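Local coordinates for protein 1,4-dihydroxy-2-naphthoyl-CoA hydrolase (Prochlorococcus marinus, PDB 2HX5) that probably hydrolyses 1,4-dihydroxy-2-naphthoyl-CoA to 1,4-dihydroxy-2-naphthoate and CoA, a step of phylloquinone (vitamin K1) biosynthesis, at residues A[64-68]-A[131-137]. Residues are numbered along the deposited sequence; the frame is centred on the assembly and turned at random.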
loop_
_atom_site.group_PDB
_atom_site.type_symbol
_atom_site.label_atom_id
_atom_site.label_comp_id
_atom_site.label_asym_id
_atom_site.label_seq_id
_atom_site.Cartn_x
_atom_site.Cartn_y
_atom_site.Cartn_z
ATOM N N GLU A 64 23.353 4.147 -12.499
ATOM C CA GLU A 64 23.482 5.418 -13.169
ATOM C C GLU A 64 22.272 5.799 -14.008
ATOM O O GLU A 64 22.054 6.968 -14.248
ATOM C CB GLU A 64 24.746 5.388 -13.957
ATOM C CG GLU A 64 25.915 5.368 -12.896
ATOM C CD GLU A 64 27.154 4.611 -13.320
ATOM O OE1 GLU A 64 27.072 3.376 -13.490
ATOM O OE2 GLU A 64 28.218 5.251 -13.431
ATOM N N VAL A 65 21.493 4.801 -14.417
ATOM C CA VAL A 65 20.328 4.991 -15.328
ATOM C C VAL A 65 19.056 4.705 -14.549
ATOM O O VAL A 65 18.984 3.645 -13.893
ATOM C CB VAL A 65 20.412 4.057 -16.574
ATOM C CG1 VAL A 65 19.172 4.188 -17.434
ATOM C CG2 VAL A 65 21.654 4.402 -17.394
ATOM N N ALA A 66 18.125 5.667 -14.538
ATOM C CA ALA A 66 16.804 5.516 -13.944
ATOM C C ALA A 66 15.867 5.073 -15.071
ATOM O O ALA A 66 16.084 5.350 -16.224
ATOM C CB ALA A 66 16.292 6.844 -13.366
ATOM N N LEU A 67 14.830 4.326 -14.719
ATOM C CA LEU A 67 13.838 3.781 -15.682
ATOM C C LEU A 67 12.424 4.239 -15.270
ATOM O O LEU A 67 11.517 3.386 -15.006
ATOM C CB LEU A 67 13.933 2.263 -15.744
ATOM C CG LEU A 67 15.252 1.633 -16.143
ATOM C CD1 LEU A 67 15.245 0.135 -16.006
ATOM C CD2 LEU A 67 15.601 1.976 -17.592
ATOM N N PRO A 68 12.203 5.536 -15.186
ATOM C CA PRO A 68 10.878 6.008 -14.754
ATOM C C PRO A 68 9.752 5.540 -15.686
ATOM O O PRO A 68 9.880 5.472 -16.904
ATOM C CB PRO A 68 10.972 7.519 -14.832
ATOM C CG PRO A 68 12.097 7.783 -15.803
ATOM C CD PRO A 68 13.080 6.683 -15.494
ATOM N N CYS A 131 18.647 8.691 -22.098
ATOM C CA CYS A 131 19.884 7.980 -22.399
ATOM C C CYS A 131 19.597 6.580 -22.901
ATOM O O CYS A 131 18.440 6.150 -22.914
ATOM C CB CYS A 131 20.785 7.936 -21.173
ATOM S SG CYS A 131 20.172 6.940 -19.807
ATOM N N ALA A 132 20.633 5.845 -23.273
ATOM C CA ALA A 132 20.408 4.469 -23.721
ATOM C C ALA A 132 19.981 3.541 -22.597
ATOM O O ALA A 132 20.347 3.720 -21.431
ATOM C CB ALA A 132 21.659 3.931 -24.381
ATOM N N LEU A 133 19.174 2.534 -22.943
ATOM C CA LEU A 133 18.807 1.488 -21.987
ATOM C C LEU A 133 20.068 0.826 -21.389
ATOM O O LEU A 133 21.065 0.630 -22.098
ATOM C CB LEU A 133 17.931 0.428 -22.674
ATOM C CG LEU A 133 16.536 0.894 -23.077
ATOM C CD1 LEU A 133 15.942 -0.124 -24.041
ATOM C CD2 LEU A 133 15.671 1.131 -21.850
ATOM N N PRO A 134 20.034 0.477 -20.089
ATOM C CA PRO A 134 21.153 -0.274 -19.521
ATOM C C PRO A 134 21.355 -1.587 -20.248
ATOM O O PRO A 134 20.418 -2.212 -20.689
ATOM C CB PRO A 134 20.707 -0.568 -18.091
ATOM C CG PRO A 134 19.683 0.393 -17.780
ATOM C CD PRO A 134 18.985 0.672 -19.081
ATOM N N GLU A 135 22.602 -2.034 -20.308
ATOM C CA GLU A 135 22.934 -3.217 -21.084
ATOM C C GLU A 135 22.155 -4.450 -20.626
ATOM O O GLU A 135 21.774 -5.226 -21.459
ATOM C CB GLU A 135 24.433 -3.503 -21.015
ATOM C CG GLU A 135 24.933 -3.938 -19.623
ATOM C CD GLU A 135 24.948 -5.479 -19.447
ATOM O OE1 GLU A 135 24.926 -6.193 -20.479
ATOM O OE2 GLU A 135 24.963 -5.953 -18.283
ATOM N N GLY A 136 21.947 -4.635 -19.328
ATOM C CA GLY A 136 21.229 -5.808 -18.834
ATOM C C GLY A 136 19.788 -5.809 -19.271
ATOM O O GLY A 136 19.229 -6.853 -19.604
ATOM N N ILE A 137 19.145 -4.638 -19.247
ATOM C CA ILE A 137 17.766 -4.505 -19.717
ATOM C C ILE A 137 17.701 -4.793 -21.214
ATOM O O ILE A 137 16.821 -5.516 -21.701
ATOM C CB ILE A 137 17.208 -3.083 -19.392
ATOM C CG1 ILE A 137 17.124 -2.879 -17.869
ATOM C CG2 ILE A 137 15.901 -2.833 -20.091
ATOM C CD1 ILE A 137 16.074 -3.736 -17.203
#
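Leu67 and Val65 lie against Pro134 and its neighbours where the first turn of a C-terminal helix meets the start of strand 65-76, the outermost of its sheet on that side within this chain, in a hotdog-fold thioesterase. The contact illustrates how a strand can be tied to a helix far along the sequence by apolar side chains, one of them ending in a cysteine sulfur. Leu67, pointing toward 131-137, is instructive when followed outward. Its CB and CG are a stem that makes no close approach to 131-137; with CG anti to the carbonyl carbon (chi1 -59°), the fork is carried out to the helix start. There the two methyls divide the work. CD1 meets Ile137 end to end, 4.0 Å from Ile137 CG1, while CD2 rests 3.9 Å from Pro134 CD and, more loosely, 4.3 Å from Leu133 CD2. The leucine and the proline ring overlap side by side, pointing opposite ways. Pro134 holds the N-cap position of helix 135-143, and its ring serves both strand residues: CD lies against both Leu67 CD2 and Val65 CG1, and CG is 3.8 Å from Val65 CG1.

Leu67 also packs on Trp38 and Ile137 on Leu42, both from helix 29-45, and Leu133 and Ile137 reach Phe100 of the sheet. Backbone hydrogen bonds join Ala66 with Ile123 and Cys131 with Ala122, fastening both segments to strand 111-124. Leu67 additionally borders a bound 2-ethoxyethanol, probably from the crystallisation liquor, to which its N offers a weak hydrogen bond.

At the other end, Val65 presents both branches to one sulfur: Cys131 SG, placed between its backbone N and carbonyl carbon (chi1 67°), stands 3.8 Å from Val65 CG1 and the same distance from Val65 CG2.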